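Local coordinates for protein cystatin-2 (Ornithodoros moubata, PDB 3L0R) that inhibits a broad range of cysteine proteinases, among them the mammalian cathepsins L, S, B, C and H, as a secreted tick salivary cystatin, at residues Ser63-Ile67 with Gly68-Tyr72. Numbering follows the deposited sequence.
Sequences SVCKI and GEVQY
A type II beta turn from Lys66 to Glu69 ends strand 52-66 of the cystatin sheet and starts the loop leading to strand 86-95. The evidence is in the corner residues, Ile67 with psi 135° and Gly68 with phi 82°, and in the closing bond from Glu69 N to Lys66 O (3.1 Å), whose donor stands above the carbonyl plane. Val70 N reaches the same oxygen at 3.3 Å, almost in line with the C=O bond (177° at the oxygen), so two successive amides grip Lys66 O. The positive phi at Gly68 is one that glycine adopts readily. The Lys66 and Glu69 side chains cross obliquely, their CB atoms 3.9 Å apart. In the conformer described here their charged ends are not in contact, though Glu69 has a second position and the separation is uncertain; the Lys66 ammonium forms a salt bridge with Glu33. Before the turn, Ser63 OG accepts from Cys65 N at 3.1 Å, an ST turn, while a disulfide joins Cys65 SG to Cys77 SG, tying the strand end to the loop. Set between its own backbone N and carbonyl carbon, Val70 CG2 packs against Cys65 CB at 3.6 Å and lies 3.8 Å from Cys65 SG.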
loop_
_atom_site.group_PDB
_atom_site.type_symbol
_atom_site.label_atom_id
_atom_site.label_comp_id
_atom_site.label_asym_id
_atom_site.label_seq_id
_atom_site.Cartn_x
_atom_site.Cartn_y
_atom_site.Cartn_z
ATOM N N SER A 63 3.460 -10.144 8.174
ATOM C CA SER A 63 4.184 -9.537 9.300
ATOM C C SER A 63 4.072 -10.335 10.597
ATOM O O SER A 63 3.356 -11.320 10.685
ATOM C CB SER A 63 3.715 -8.089 9.551
ATOM O OG SER A 63 2.484 -8.038 10.265
ATOM N N VAL A 64 4.804 -9.889 11.604
ATOM C CA VAL A 64 4.753 -10.481 12.924
ATOM C C VAL A 64 3.529 -10.019 13.736
ATOM O O VAL A 64 3.252 -10.562 14.811
ATOM C CB VAL A 64 6.035 -10.167 13.706
ATOM C CG1 VAL A 64 7.261 -10.849 13.049
ATOM C CG2 VAL A 64 6.229 -8.641 13.827
ATOM N N CYS A 65 2.795 -9.031 13.224
ATOM C CA CYS A 65 1.661 -8.472 13.968
ATOM C C CYS A 65 0.360 -9.212 13.752
ATOM O O CYS A 65 -0.149 -9.276 12.644
ATOM C CB CYS A 65 1.447 -7.009 13.631
ATOM S SG CYS A 65 2.763 -5.929 14.160
ATOM N N LYS A 66 -0.183 -9.746 14.837
ATOM C CA LYS A 66 -1.446 -10.444 14.780
ATOM C C LYS A 66 -2.620 -9.459 14.835
ATOM O O LYS A 66 -2.718 -8.607 15.731
ATOM C CB LYS A 66 -1.527 -11.482 15.889
ATOM C CG LYS A 66 -2.476 -12.604 15.568
ATOM C CD LYS A 66 -2.783 -13.401 16.798
ATOM C CE LYS A 66 -4.105 -14.128 16.653
ATOM N NZ LYS A 66 -3.864 -15.505 16.187
ATOM N N ILE A 67 -3.496 -9.582 13.843
ATOM C CA ILE A 67 -4.648 -8.726 13.698
ATOM C C ILE A 67 -5.561 -8.852 14.929
ATOM O O ILE A 67 -5.831 -9.964 15.409
ATOM C CB ILE A 67 -5.403 -9.084 12.396
ATOM C CG1 ILE A 67 -4.529 -8.773 11.175
ATOM C CG2 ILE A 67 -6.789 -8.384 12.333
ATOM C CD1 ILE A 67 -5.050 -9.323 9.865
ATOM N N GLY A 68 -6.020 -7.707 15.435
ATOM C CA GLY A 68 -6.915 -7.677 16.588
ATOM C C GLY A 68 -6.185 -7.804 17.911
ATOM O O GLY A 68 -6.787 -7.646 18.977
ATOM N N GLU A 69 -4.888 -8.103 17.842
ATOM C CA GLU A 69 -4.034 -8.219 19.017
ATOM C C GLU A 69 -3.221 -6.934 19.214
ATOM O O GLU A 69 -2.973 -6.511 20.334
ATOM C CB GLU A 69 -3.117 -9.438 18.871
ATOM C CG GLU A 69 -2.654 -10.040 20.182
ATOM C CD GLU A 69 -2.406 -11.538 20.090
ATOM O OE1 GLU A 69 -3.397 -12.300 20.029
ATOM O OE2 GLU A 69 -1.222 -11.953 20.100
ATOM N N VAL A 70 -2.802 -6.324 18.106
ATOM C CA VAL A 70 -2.057 -5.055 18.146
ATOM C C VAL A 70 -2.561 -4.108 17.067
ATOM O O VAL A 70 -3.220 -4.532 16.106
ATOM C CB VAL A 70 -0.500 -5.233 17.975
ATOM C CG1 VAL A 70 0.114 -5.963 19.174
ATOM C CG2 VAL A 70 -0.153 -5.923 16.652
ATOM N N GLN A 71 -2.250 -2.824 17.224
ATOM C CA GLN A 71 -2.505 -1.853 16.171
ATOM C C GLN A 71 -1.354 -1.961 15.167
ATOM O O GLN A 71 -0.198 -2.192 15.559
ATOM C CB GLN A 71 -2.606 -0.444 16.762
ATOM C CG GLN A 71 -3.679 0.450 16.112
ATOM C CD GLN A 71 -5.134 0.008 16.412
ATOM O OE1 GLN A 71 -5.885 -0.363 15.502
ATOM N NE2 GLN A 71 -5.525 0.061 17.684
ATOM N N TYR A 72 -1.672 -1.816 13.879
ATOM C CA TYR A 72 -0.662 -1.846 12.822
ATOM C C TYR A 72 0.275 -0.646 12.863
ATOM O O TYR A 72 -0.185 0.496 12.902
ATOM C CB TYR A 72 -1.317 -1.893 11.427
ATOM C CG TYR A 72 -0.284 -2.024 10.324
ATOM C CD1 TYR A 72 0.082 -3.284 9.830
ATOM C CD2 TYR A 72 0.370 -0.891 9.797
ATOM C CE1 TYR A 72 1.053 -3.413 8.817
ATOM C CE2 TYR A 72 1.337 -1.014 8.801
ATOM C CZ TYR A 72 1.673 -2.279 8.319
ATOM O OH TYR A 72 2.635 -2.408 7.342
#